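Local atomic coordinates of dihydropyrimidinase (Brevibacillus agri, PDB entry 3SFW), a protein that probably catalyses the zinc-dependent hydrolytic ring opening of dihydropyrimidines and related cyclic amides, as a member of the amidohydrolase family. Residues S139-E144 with R455-R460; Y267-I272 with M346-S351; V299-L304 with G357-N362. All blocks are in the same frame, centred on the assembly; numbering follows the deposited sequence.

Interaction 1. Residues S139-E144 with R455-R460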
ATOM      1  N   SER A 139      24.544  23.827 -22.240  1.00 12.23           N
ATOM      2  CA  SER A 139      24.365  23.997 -23.694  1.00 10.45           C
ATOM      3  C   SER A 139      23.793  22.753 -24.319  1.00 13.00           C
ATOM      4  O   SER A 139      23.147  22.828 -25.356  1.00 13.23           O
ATOM      5  CB  SER A 139      25.689  24.380 -24.359  1.00 14.13           C
ATOM      6  OG  SER A 139      26.630  23.338 -24.201  1.00 14.99           O
ATOM      7  N   VAL A 140      24.023  21.600 -23.703  1.00 11.10           N
ATOM      8  CA  VAL A 140      23.367  20.377 -24.230  1.00 12.92           C
ATOM      9  C   VAL A 140      21.857  20.573 -24.245  1.00 12.29           C
ATOM     10  O   VAL A 140      21.186  20.314 -25.275  1.00 12.67           O
ATOM     11  CB  VAL A 140      23.735  19.105 -23.399  1.00 13.34           C
ATOM     12  CG1 VAL A 140      22.826  17.873 -23.829  1.00 12.48           C
ATOM     13  CG2 VAL A 140      25.242  18.736 -23.612  1.00 13.13           C
ATOM     14  N   VAL A 141      21.304  20.989 -23.097  1.00 10.64           N
ATOM     15  CA  VAL A 141      19.859  21.142 -22.965  1.00 11.83           C
ATOM     16  C   VAL A 141      19.331  22.327 -23.788  1.00 12.33           C
ATOM     17  O   VAL A 141      18.382  22.193 -24.588  1.00 11.77           O
ATOM     18  CB  VAL A 141      19.473  21.275 -21.477  1.00 10.28           C
ATOM     19  CG1 VAL A 141      17.993  21.691 -21.319  1.00 12.86           C
ATOM     20  CG2 VAL A 141      19.814  19.989 -20.708  1.00 10.60           C
ATOM     21  N   ASN A 142      19.999  23.478 -23.662  1.00 10.67           N
ATOM     22  CA  ASN A 142      19.452  24.721 -24.235  1.00 14.32           C
ATOM     23  C   ASN A 142      19.727  24.902 -25.727  1.00 13.65           C
ATOM     24  O   ASN A 142      18.902  25.489 -26.433  1.00 16.14           O
ATOM     25  CB  ASN A 142      20.026  25.949 -23.510  1.00 16.09           C
ATOM     26  CG  ASN A 142      19.479  26.095 -22.097  1.00 17.51           C
ATOM     27  OD1 ASN A 142      18.371  25.609 -21.779  1.00 20.82           O
ATOM     28  ND2 ASN A 142      20.248  26.759 -21.234  1.00 15.95           N
ATOM     29  N   ASN A 143      20.876  24.382 -26.189  1.00 11.42           N
ATOM     30  CA  ASN A 143      21.372  24.667 -27.556  1.00 10.93           C
ATOM     31  C   ASN A 143      21.295  23.426 -28.432  1.00 12.89           C
ATOM     32  O   ASN A 143      20.929  23.518 -29.587  1.00 14.68           O
ATOM     33  CB  ASN A 143      22.801  25.205 -27.518  1.00 11.90           C
ATOM     34  CG  ASN A 143      22.887  26.553 -26.825  1.00 15.78           C
ATOM     35  OD1 ASN A 143      21.857  27.194 -26.585  1.00 19.05           O
ATOM     36  ND2 ASN A 143      24.107  26.936 -26.390  1.00 12.75           N
ATOM     37  N   GLU A 144      21.612  22.262 -27.877  1.00 12.83           N
ATOM     38  CA  GLU A 144      21.626  21.055 -28.709  1.00 11.59           C
ATOM     39  C   GLU A 144      20.241  20.459 -28.748  1.00 13.98           C
ATOM     40  O   GLU A 144      19.965  19.660 -29.639  1.00 16.31           O
ATOM     41  CB  GLU A 144      22.589  19.980 -28.176  1.00 12.55           C
ATOM     42  CG  GLU A 144      24.091  20.359 -28.228  1.00 16.09           C
ATOM     43  CD  GLU A 144      24.586  20.661 -29.636  1.00 20.24           C
ATOM     44  OE1 GLU A 144      24.141  20.008 -30.614  1.00 15.72           O
ATOM     45  OE2 GLU A 144      25.416  21.594 -29.756  1.00 19.33           O
ATOM     46  N   ARG A 455      14.720  19.486 -29.243  1.00  9.28           N
ATOM     47  CA  ARG A 455      13.565  19.355 -28.375  1.00  9.27           C
ATOM     48  C   ARG A 455      13.502  20.392 -27.295  1.00 10.59           C
ATOM     49  O   ARG A 455      14.534  20.955 -26.891  1.00 12.25           O
ATOM     50  CB  ARG A 455      13.557  17.928 -27.798  1.00  9.68           C
ATOM     51  CG  ARG A 455      13.474  16.913 -28.976  1.00  9.16           C
ATOM     52  CD  ARG A 455      13.509  15.426 -28.520  1.00  8.96           C
ATOM     53  NE  ARG A 455      14.754  15.105 -27.813  1.00 10.29           N
ATOM     54  CZ  ARG A 455      14.824  14.852 -26.507  1.00  9.94           C
ATOM     55  NH1 ARG A 455      16.010  14.543 -25.957  1.00  9.15           N
ATOM     56  NH2 ARG A 455      13.697  14.863 -25.749  1.00  9.25           N
ATOM     57  N   SER A 456      12.280  20.738 -26.892  1.00 12.41           N
ATOM     58  CA  SER A 456      12.089  21.770 -25.900  1.00 13.41           C
ATOM     59  C   SER A 456      12.335  21.249 -24.484  1.00 13.00           C
ATOM     60  O   SER A 456      12.337  20.023 -24.249  1.00 13.43           O
ATOM     61  CB  SER A 456      10.683  22.387 -26.060  1.00 18.72           C
ATOM     62  OG  SER A 456       9.705  21.408 -25.824  1.00 23.38           O
ATOM     63  N   THR A 457      12.594  22.164 -23.558  1.00 12.77           N
ATOM     64  CA  THR A 457      12.785  21.786 -22.150  1.00 12.30           C
ATOM     65  C   THR A 457      11.519  21.234 -21.585  1.00 16.80           C
ATOM     66  O   THR A 457      10.433  21.456 -22.139  1.00 16.24           O
ATOM     67  CB  THR A 457      13.287  22.943 -21.282  1.00 15.44           C
ATOM     68  OG1 THR A 457      12.450  24.076 -21.497  1.00 15.89           O
ATOM     69  CG2 THR A 457      14.764  23.313 -21.684  1.00 16.33           C
ATOM     70  N   PHE A 458      11.625  20.570 -20.440  1.00 15.03           N
ATOM     71  CA  PHE A 458      10.517  19.777 -19.968  1.00 15.10           C
ATOM     72  C   PHE A 458       9.336  20.605 -19.492  1.00 16.98           C
ATOM     73  O   PHE A 458       9.496  21.543 -18.681  1.00 16.16           O
ATOM     74  CB  PHE A 458      10.971  18.877 -18.818  1.00 17.23           C
ATOM     75  CG  PHE A 458       9.906  17.904 -18.388  1.00 16.41           C
ATOM     76  CD1 PHE A 458       9.573  16.819 -19.206  1.00 15.95           C
ATOM     77  CD2 PHE A 458       9.237  18.087 -17.200  1.00 16.74           C
ATOM     78  CE1 PHE A 458       8.603  15.923 -18.793  1.00 16.27           C
ATOM     79  CE2 PHE A 458       8.262  17.187 -16.795  1.00 17.25           C
ATOM     80  CZ  PHE A 458       7.937  16.143 -17.602  1.00 15.43           C
ATOM     81  N   ALA A 459       8.141  20.189 -19.915  1.00 17.44           N
ATOM     82  CA  ALA A 459       6.896  20.703 -19.357  1.00 19.63           C
ATOM     83  C   ALA A 459       5.981  19.508 -19.059  1.00 20.96           C
ATOM     84  O   ALA A 459       5.812  18.594 -19.900  1.00 18.62           O
ATOM     85  CB  ALA A 459       6.242  21.618 -20.363  1.00 17.93           C
ATOM     86  N   ARG A 460       5.353  19.507 -17.889  1.00 17.62           N
ATOM     87  CA  ARG A 460       4.450  18.390 -17.580  1.00 16.92           C
ATOM     88  C   ARG A 460       3.284  18.324 -18.581  1.00 19.76           C
ATOM     89  O   ARG A 460       2.704  19.364 -18.945  1.00 18.40           O
ATOM     90  CB  ARG A 460       3.940  18.510 -16.152  1.00 19.22           C
ATOM     91  CG  ARG A 460       5.063  18.278 -15.106  1.00 23.25           C
ATOM     92  CD  ARG A 460       4.502  18.269 -13.706  1.00 25.47           C
ATOM     93  NE  ARG A 460       3.958  19.568 -13.341  1.00 31.81           N
ATOM     94  CZ  ARG A 460       4.671  20.527 -12.749  1.00 37.56           C
ATOM     95  NH1 ARG A 460       5.960  20.325 -12.480  1.00 34.25           N
ATOM     96  NH2 ARG A 460       4.091  21.683 -12.405  1.00 38.19           N
TER
HETATM   97  O   HOH W   1      16.040  22.943 -25.766  1.00 16.08           O
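Val141 and Thr457 meet methyl to methyl, their side chains crossing at about a right angle, with Val141 CG1 3.6 Å from Thr457 CG2. Of the two methyls of Val141 it is CG1 that is offered: it lies opposite the backbone N (chi1 170°), and this branch leaves the last turn of the helix to face the C-terminal tail. Thr457 presents its one methyl, CG2, which stands opposite its own carbonyl carbon. Asn142, which is exposed, adds a looser touch: its CB heads away from the tail, yet the amide swings back until OD1 is 4.3 Å from Thr457 CG2. The polar link is indirect. One water donates both its protons, to Val141 O at 2.7 Å and to Arg455 O at 2.7 Å, and thereby joins two backbone carbonyls that could not bond to each other. The small apolar touch and the bridging water thus join the helix end to a tail without regular secondary structure. Around them, helix 131-142 packs through Val140 on helix 101-112 and strand 119-124, while the guanidinium of Arg455 bonds to Phe122 O on that strand and to Phe376 O at the end of helix 361-376.

Interaction 2. Residues Y267-I272 with M346-S351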
ATOM      1  N   TYR A 267       7.268  -6.875 -23.570  1.00  9.78           N
ATOM      2  CA  TYR A 267       6.843  -7.188 -22.196  1.00  9.07           C
ATOM      3  C   TYR A 267       5.334  -7.355 -22.105  1.00 11.16           C
ATOM      4  O   TYR A 267       4.845  -7.871 -21.128  1.00 12.51           O
ATOM      5  CB  TYR A 267       7.362  -6.137 -21.195  1.00 10.40           C
ATOM      6  CG  TYR A 267       8.865  -5.984 -21.290  1.00  9.25           C
ATOM      7  CD1 TYR A 267       9.442  -4.793 -21.755  1.00  9.22           C
ATOM      8  CD2 TYR A 267       9.710  -7.059 -20.931  1.00  9.54           C
ATOM      9  CE1 TYR A 267      10.828  -4.659 -21.893  1.00  9.88           C
ATOM     10  CE2 TYR A 267      11.094  -6.926 -21.023  1.00  7.85           C
ATOM     11  CZ  TYR A 267      11.651  -5.731 -21.503  1.00 11.42           C
ATOM     12  OH  TYR A 267      13.036  -5.624 -21.578  1.00 11.45           O
ATOM     13  N   LEU A 268       4.616  -6.901 -23.143  1.00 10.46           N
ATOM     14  CA  LEU A 268       3.164  -7.038 -23.221  1.00 11.11           C
ATOM     15  C   LEU A 268       2.701  -8.400 -23.746  1.00 13.61           C
ATOM     16  O   LEU A 268       1.658  -8.886 -23.330  1.00 12.50           O
ATOM     17  CB  LEU A 268       2.501  -5.887 -24.021  1.00  9.90           C
ATOM     18  CG  LEU A 268       2.709  -4.494 -23.390  1.00 11.23           C
ATOM     19  CD1 LEU A 268       2.281  -3.385 -24.437  1.00 11.25           C
ATOM     20  CD2 LEU A 268       1.910  -4.387 -22.075  1.00 13.32           C
ATOM     21  N   VAL A 269       3.463  -8.985 -24.669  1.00 11.47           N
ATOM     22  CA  VAL A 269       2.977 -10.087 -25.469  1.00 11.36           C
ATOM     23  C   VAL A 269       3.919 -11.298 -25.431  1.00 13.71           C
ATOM     24  O   VAL A 269       3.552 -12.354 -25.956  1.00 13.97           O
ATOM     25  CB  VAL A 269       2.673  -9.643 -26.962  1.00 14.65           C
ATOM     26  CG1 VAL A 269       3.965  -9.406 -27.797  1.00 14.10           C
ATOM     27  CG2 VAL A 269       1.833 -10.640 -27.677  1.00 27.11           C
ATOM     28  N   LEU A 270       5.116 -11.121 -24.877  1.00 10.84           N
ATOM     29  CA  LEU A 270       6.071 -12.236 -24.722  1.00 11.58           C
ATOM     30  C   LEU A 270       6.391 -12.504 -23.276  1.00 12.54           C
ATOM     31  O   LEU A 270       6.176 -11.650 -22.425  1.00 13.95           O
ATOM     32  CB  LEU A 270       7.386 -11.967 -25.479  1.00 11.42           C
ATOM     33  CG  LEU A 270       7.283 -11.703 -26.990  1.00 12.76           C
ATOM     34  CD1 LEU A 270       8.672 -11.339 -27.560  1.00 11.63           C
ATOM     35  CD2 LEU A 270       6.764 -12.930 -27.753  1.00 12.74           C
ATOM     36  N   ASP A 271       6.750 -13.766 -22.954  1.00 14.35           N
ATOM     37  CA  ASP A 271       6.972 -14.130 -21.553  1.00 13.62           C
ATOM     38  C   ASP A 271       8.217 -15.003 -21.392  1.00 12.21           C
ATOM     39  O   ASP A 271       8.799 -15.418 -22.393  1.00 11.16           O
ATOM     40  CB  ASP A 271       5.725 -14.789 -20.929  1.00 13.68           C
ATOM     41  CG  ASP A 271       5.509 -16.206 -21.398  1.00 16.75           C
ATOM     42  OD1 ASP A 271       6.178 -17.113 -20.876  1.00 18.17           O
ATOM     43  OD2 ASP A 271       4.695 -16.400 -22.296  1.00 17.35           O
ATOM     44  N   ILE A 272       8.642 -15.196 -20.139  1.00 12.64           N
ATOM     45  CA  ILE A 272       9.949 -15.725 -19.797  1.00 12.88           C
ATOM     46  C   ILE A 272      10.118 -17.111 -20.450  1.00 16.53           C
ATOM     47  O   ILE A 272      11.227 -17.528 -20.724  1.00 15.13           O
ATOM     48  CB  ILE A 272      10.066 -15.855 -18.263  1.00 13.68           C
ATOM     49  CG1 ILE A 272      11.490 -16.251 -17.833  1.00 14.73           C
ATOM     50  CG2 ILE A 272       8.970 -16.823 -17.665  1.00 13.40           C
ATOM     51  CD1 ILE A 272      11.668 -16.272 -16.302  1.00 13.17           C
ATOM     52  N   MET A 346       3.675  -0.442 -33.365  1.00 10.27           N
ATOM     53  CA  MET A 346       2.332   0.153 -33.557  1.00  9.93           C
ATOM     54  C   MET A 346       1.281  -0.957 -33.756  1.00 11.64           C
ATOM     55  O   MET A 346       0.179  -0.912 -33.147  1.00 12.75           O
ATOM     56  CB  MET A 346       2.317   1.084 -34.768  1.00 11.43           C
ATOM     57  CG  MET A 346       3.181   2.341 -34.610  1.00 14.44           C
ATOM     58  SD  MET A 346       2.484   3.498 -33.430  1.00 17.91           S
ATOM     59  CE  MET A 346       1.193   4.230 -34.384  1.00 16.78           C
ATOM     60  N   THR A 347       1.570  -1.900 -34.668  1.00 10.86           N
ATOM     61  CA  THR A 347       0.570  -2.945 -34.993  1.00 11.76           C
ATOM     62  C   THR A 347       0.248  -3.862 -33.810  1.00 12.13           C
ATOM     63  O   THR A 347      -0.931  -4.162 -33.557  1.00 12.17           O
ATOM     64  CB  THR A 347       0.962  -3.814 -36.207  1.00 18.72           C
ATOM     65  OG1 THR A 347       1.031  -2.975 -37.370  1.00 18.33           O
ATOM     66  CG2 THR A 347      -0.158  -4.870 -36.460  1.00 17.12           C
ATOM     67  N   ILE A 348       1.258  -4.218 -33.031  1.00 11.54           N
ATOM     68  CA  ILE A 348       1.023  -5.040 -31.839  1.00 10.92           C
ATOM     69  C   ILE A 348       0.141  -4.311 -30.827  1.00 12.75           C
ATOM     70  O   ILE A 348      -0.783  -4.899 -30.269  1.00 11.88           O
ATOM     71  CB  ILE A 348       2.335  -5.505 -31.212  1.00 13.92           C
ATOM     72  CG1 ILE A 348       2.994  -6.514 -32.188  1.00 12.37           C
ATOM     73  CG2 ILE A 348       2.118  -6.126 -29.834  1.00 12.22           C
ATOM     74  CD1 ILE A 348       4.367  -6.982 -31.714  1.00 14.29           C
ATOM     75  N   LEU A 349       0.429  -3.051 -30.586  1.00 10.97           N
ATOM     76  CA  LEU A 349      -0.385  -2.271 -29.644  1.00 12.19           C
ATOM     77  C   LEU A 349      -1.837  -2.149 -30.143  1.00 12.77           C
ATOM     78  O   LEU A 349      -2.769  -2.249 -29.371  1.00 15.21           O
ATOM     79  CB  LEU A 349       0.241  -0.881 -29.365  1.00 11.67           C
ATOM     80  CG  LEU A 349       1.233  -0.884 -28.140  1.00 13.70           C
ATOM     81  CD1 LEU A 349       0.490  -0.979 -26.848  1.00 14.02           C
ATOM     82  CD2 LEU A 349       2.232  -2.019 -28.151  1.00 20.18           C
ATOM     83  N   PHE A 350      -2.015  -1.993 -31.443  1.00 11.82           N
ATOM     84  CA  PHE A 350      -3.396  -1.922 -31.975  1.00 12.63           C
ATOM     85  C   PHE A 350      -4.051  -3.306 -31.832  1.00 15.03           C
ATOM     86  O   PHE A 350      -5.190  -3.438 -31.364  1.00 13.27           O
ATOM     87  CB  PHE A 350      -3.381  -1.506 -33.445  1.00 10.84           C
ATOM     88  CG  PHE A 350      -4.760  -1.516 -34.067  1.00 13.01           C
ATOM     89  CD1 PHE A 350      -5.684  -0.497 -33.780  1.00 15.19           C
ATOM     90  CD2 PHE A 350      -5.161  -2.583 -34.845  1.00 14.72           C
ATOM     91  CE1 PHE A 350      -6.984  -0.536 -34.320  1.00 16.90           C
ATOM     92  CE2 PHE A 350      -6.466  -2.635 -35.386  1.00 14.23           C
ATOM     93  CZ  PHE A 350      -7.375  -1.618 -35.102  1.00 16.83           C
ATOM     94  N   SER A 351      -3.365  -4.332 -32.301  1.00 12.05           N
ATOM     95  CA  SER A 351      -4.014  -5.636 -32.444  1.00 14.76           C
ATOM     96  C   SER A 351      -4.207  -6.337 -31.090  1.00 13.39           C
ATOM     97  O   SER A 351      -5.231  -6.991 -30.853  1.00 13.25           O
ATOM     98  CB  SER A 351      -3.198  -6.516 -33.395  1.00 14.85           C
ATOM     99  OG  SER A 351      -3.927  -7.699 -33.738  1.00 15.62           O
TER
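Leu268 and Leu349 bring their branched ends together at about a right angle, and Leu268, with the most surface buried by the contact, makes the closest approach. Its CD1 methyl faces both branches of the other leucine, lying 3.8 Å from Leu349 CD1 and 4.0 Å from Leu349 CD2. The CB of Leu268 is directed toward the helix of Leu349, with CG opposite its own carbonyl carbon (chi1 -62°). Leu349 leaves its helix at a slant, and its end comes nearer than its first bond suggests, with chi1 -90° and chi2 -74°. Ile348 buries nearly as much as Leu268. Its branch methyl CG2 lies 4.3 Å from Val269 CG1, a looser touch beside the leucine pair. Two consecutive residues on each side therefore face each other in a purely apolar seam, Leu268 against Leu349 and Val269 against Ile348. Beyond Val269 the chain leaves helical geometry at Leu270. Trp301 of helix 295-305 touches both leucines, and Phe418 and Met421 lie against Val269. Helix 265-269 follows strand 258-263 of a parallel sheet, and its Tyr267 reaches the zinc ligand His239. Such a short helix, packed by aliphatic side chains on a longer one, is consistent with the helical surround of the TIM-barrel amidohydrolase fold.

Interaction 3. Residues V299-L304 with G357-N362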
ATOM      1  N   VAL A 299      -0.879  -6.811 -15.804  1.00 14.31           N
ATOM      2  CA  VAL A 299      -0.605  -5.668 -14.926  1.00 11.24           C
ATOM      3  C   VAL A 299      -0.065  -4.474 -15.756  1.00 12.55           C
ATOM      4  O   VAL A 299      -0.476  -3.330 -15.538  1.00 11.00           O
ATOM      5  CB  VAL A 299       0.366  -6.042 -13.809  1.00 10.03           C
ATOM      6  CG1 VAL A 299       0.592  -4.818 -12.836  1.00 11.02           C
ATOM      7  CG2 VAL A 299      -0.191  -7.242 -12.953  1.00 12.39           C
ATOM      8  N   LEU A 300       0.826  -4.744 -16.714  1.00 11.66           N
ATOM      9  CA  LEU A 300       1.267  -3.668 -17.662  1.00 11.56           C
ATOM     10  C   LEU A 300       0.106  -3.068 -18.504  1.00 13.00           C
ATOM     11  O   LEU A 300      -0.026  -1.832 -18.640  1.00 10.95           O
ATOM     12  CB  LEU A 300       2.371  -4.185 -18.606  1.00 10.66           C
ATOM     13  CG  LEU A 300       3.645  -4.637 -17.890  1.00 10.10           C
ATOM     14  CD1 LEU A 300       4.544  -5.330 -18.907  1.00 10.65           C
ATOM     15  CD2 LEU A 300       4.414  -3.468 -17.222  1.00 10.43           C
ATOM     16  N   TRP A 301      -0.760  -3.931 -19.029  1.00 12.46           N
ATOM     17  CA  TRP A 301      -1.881  -3.454 -19.818  1.00 11.39           C
ATOM     18  C   TRP A 301      -2.793  -2.616 -18.946  1.00 12.12           C
ATOM     19  O   TRP A 301      -3.224  -1.555 -19.381  1.00 12.99           O
ATOM     20  CB  TRP A 301      -2.713  -4.628 -20.392  1.00 13.89           C
ATOM     21  CG  TRP A 301      -2.107  -5.301 -21.658  1.00 12.05           C
ATOM     22  CD1 TRP A 301      -1.735  -6.636 -21.799  1.00 13.55           C
ATOM     23  CD2 TRP A 301      -1.925  -4.701 -22.921  1.00 12.04           C
ATOM     24  NE1 TRP A 301      -1.319  -6.871 -23.095  1.00 13.64           N
ATOM     25  CE2 TRP A 301      -1.413  -5.692 -23.801  1.00 12.59           C
ATOM     26  CE3 TRP A 301      -2.152  -3.402 -23.424  1.00 12.76           C
ATOM     27  CZ2 TRP A 301      -1.164  -5.432 -25.137  1.00 14.01           C
ATOM     28  CZ3 TRP A 301      -1.846  -3.148 -24.737  1.00 14.73           C
ATOM     29  CH2 TRP A 301      -1.386  -4.152 -25.586  1.00 15.61           C
ATOM     30  N   SER A 302      -3.064  -3.089 -17.732  1.00 12.95           N
ATOM     31  CA  SER A 302      -3.891  -2.307 -16.758  1.00 12.72           C
ATOM     32  C   SER A 302      -3.276  -0.930 -16.506  1.00 11.31           C
ATOM     33  O   SER A 302      -3.980   0.064 -16.359  1.00 12.23           O
ATOM     34  CB  SER A 302      -3.972  -3.043 -15.419  1.00 12.37           C
ATOM     35  OG  SER A 302      -4.839  -4.143 -15.512  1.00 20.56           O
ATOM     36  N   ALA A 303      -1.951  -0.891 -16.383  1.00  8.77           N
ATOM     37  CA  ALA A 303      -1.273   0.353 -16.033  1.00 10.11           C
ATOM     38  C   ALA A 303      -1.383   1.331 -17.202  1.00  9.91           C
ATOM     39  O   ALA A 303      -1.531   2.539 -16.999  1.00  9.87           O
ATOM     40  CB  ALA A 303       0.240   0.063 -15.695  1.00 13.17           C
ATOM     41  N   LEU A 304      -1.271   0.821 -18.436  1.00 10.33           N
ATOM     42  CA  LEU A 304      -1.512   1.700 -19.623  1.00  9.36           C
ATOM     43  C   LEU A 304      -2.979   2.185 -19.657  1.00 10.02           C
ATOM     44  O   LEU A 304      -3.230   3.381 -19.843  1.00 11.52           O
ATOM     45  CB  LEU A 304      -1.201   0.920 -20.935  1.00 10.47           C
ATOM     46  CG  LEU A 304       0.302   0.622 -21.111  1.00 10.10           C
ATOM     47  CD1 LEU A 304       0.454  -0.349 -22.318  1.00 10.42           C
ATOM     48  CD2 LEU A 304       1.100   1.927 -21.463  1.00 10.61           C
ATOM     49  N   GLY A 357      -9.682  -4.711 -26.349  1.00 17.33           N
ATOM     50  CA  GLY A 357     -10.313  -3.892 -25.326  1.00 19.42           C
ATOM     51  C   GLY A 357      -9.424  -3.575 -24.142  1.00 21.38           C
ATOM     52  O   GLY A 357      -9.903  -3.125 -23.081  1.00 23.82           O
ATOM     53  N   LYS A 358      -8.111  -3.774 -24.297  1.00 15.53           N
ATOM     54  CA  LYS A 358      -7.200  -3.433 -23.201  1.00 16.35           C
ATOM     55  C   LYS A 358      -6.912  -1.966 -23.057  1.00 16.77           C
ATOM     56  O   LYS A 358      -6.684  -1.496 -21.944  1.00 18.14           O
ATOM     57  CB  LYS A 358      -5.896  -4.212 -23.315  1.00 15.71           C
ATOM     58  CG  LYS A 358      -6.226  -5.709 -23.328  1.00 20.58           C
ATOM     59  CD  LYS A 358      -5.047  -6.614 -23.224  1.00 24.72           C
ATOM     60  CE  LYS A 358      -5.518  -8.094 -23.234  1.00 25.93           C
ATOM     61  NZ  LYS A 358      -4.342  -9.047 -23.230  1.00 27.26           N
ATOM     62  N   ILE A 359      -6.918  -1.252 -24.175  1.00 10.12           N
ATOM     63  CA  ILE A 359      -6.797   0.203 -24.170  1.00 12.20           C
ATOM     64  C   ILE A 359      -7.778   0.692 -25.238  1.00 12.19           C
ATOM     65  O   ILE A 359      -8.097  -0.076 -26.140  1.00 13.53           O
ATOM     66  CB  ILE A 359      -5.373   0.674 -24.578  1.00 12.40           C
ATOM     67  CG1 ILE A 359      -4.881  -0.091 -25.828  1.00 14.18           C
ATOM     68  CG2 ILE A 359      -4.329   0.421 -23.436  1.00 17.27           C
ATOM     69  CD1 ILE A 359      -3.492   0.498 -26.363  1.00 11.90           C
ATOM     70  N   SER A 360      -8.154   1.982 -25.215  1.00 10.47           N
ATOM     71  CA  SER A 360      -9.007   2.526 -26.287  1.00 13.51           C
ATOM     72  C   SER A 360      -8.187   2.929 -27.524  1.00 13.79           C
ATOM     73  O   SER A 360      -6.967   3.063 -27.451  1.00 12.23           O
ATOM     74  CB  SER A 360      -9.824   3.722 -25.816  1.00 14.70           C
ATOM     75  OG  SER A 360      -9.008   4.840 -25.580  1.00 14.36           O
ATOM     76  N   LEU A 361      -8.862   3.146 -28.654  1.00 12.79           N
ATOM     77  CA  LEU A 361      -8.152   3.580 -29.855  1.00 13.62           C
ATOM     78  C   LEU A 361      -7.522   4.960 -29.594  1.00 11.97           C
ATOM     79  O   LEU A 361      -6.407   5.228 -30.041  1.00 12.52           O
ATOM     80  CB  LEU A 361      -9.113   3.652 -31.054  1.00 17.55           C
ATOM     81  CG  LEU A 361      -8.484   4.073 -32.377  1.00 21.86           C
ATOM     82  CD1 LEU A 361      -7.293   3.199 -32.711  1.00 22.02           C
ATOM     83  CD2 LEU A 361      -9.516   3.979 -33.484  1.00 27.48           C
ATOM     84  N   ASN A 362      -8.206   5.843 -28.826  1.00 11.00           N
ATOM     85  CA  ASN A 362      -7.593   7.150 -28.532  1.00 11.60           C
ATOM     86  C   ASN A 362      -6.381   6.986 -27.613  1.00 13.04           C
ATOM     87  O   ASN A 362      -5.331   7.631 -27.831  1.00 12.07           O
ATOM     88  CB  ASN A 362      -8.591   8.132 -27.871  1.00 11.34           C
ATOM     89  CG  ASN A 362      -9.729   8.522 -28.793  1.00 18.48           C
ATOM     90  OD1 ASN A 362      -9.527   9.146 -29.881  1.00 20.99           O
ATOM     91  ND2 ASN A 362     -10.927   8.108 -28.420  1.00 16.77           N
TER
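The indole of Trp301 carries the side chain of Lys358 over one face and has Ile359 at its edge. Lys358 CD stands 3.5 Å from the centroid of the five-membered ring and only 6° off the ring normal, a CH-pi contact of nearly ideal geometry. Two motifs frame it in this amidohydrolase, whose family belongs to the TIM-barrel clan: a Schellman motif ends helix 345-354, with Gly357 at positive phi as its C-prime residue, and Ser360 N-caps helix 361-376, its OG bonded to Gln363 N. Lys358 and Ile359 occupy the short link between the two helices, and both turn toward helix 295-305.

The lysine lies across the indole as an extended chain. Lys358 CB sits 3.8 Å from Trp301 CE3 on the six-membered side, CD rests over the five-membered ring, and the ammonium goes on past the pyrrole side, NZ being 3.7 Å from Trp301 NE1. There it has a long, weak ion pair with Asp298. Near the plane of the indole, Ile359 CD1 comes to 4.3 Å from Trp301 CZ3. With an alanine in place of Trp301, the methylenes of Lys358 would probably lose the flat surface that supports them, and a gap would be likely to open beside Ile359 CD1.

The boundary of the subunit is close by, for Ser360 OG also bonds to Pro461 O of the second subunit. Ile359 itself is buried and divides its two branches between two partners. Its CG1 is placed between the backbone N and carbonyl carbon (chi1 46°), which sends CD1 to the tryptophan, while the other branch turns to the next turn of helix 295-305, where Ile359 CG2 meets Leu304 CB at 4.0 Å.

How the interactions relate
Interactions 2 and 3 form one continuous patch, their centres 11 Å apart, where helices 265-269, 295-305 and 345-354 meet the link that leads into helix 361-376. Along the chain their segments alternate, 267-272, 299-304, 346-351, 357-362, so the two contacts interlock, and both are nested inside the long loop closed by interaction 1. Interaction 1, which joins the C-terminal tail to helix 131-142, is remote. The centres of interactions 1 and 2 are 32 Å apart, and those of interactions 1 and 3 are 30 Å apart. The assembly brings interactions 1 and 3 together: Arg460 NH2, near the end of the tail, bonds to Gly357 O of the second subunit, and the reciprocal bond is also made across the interface.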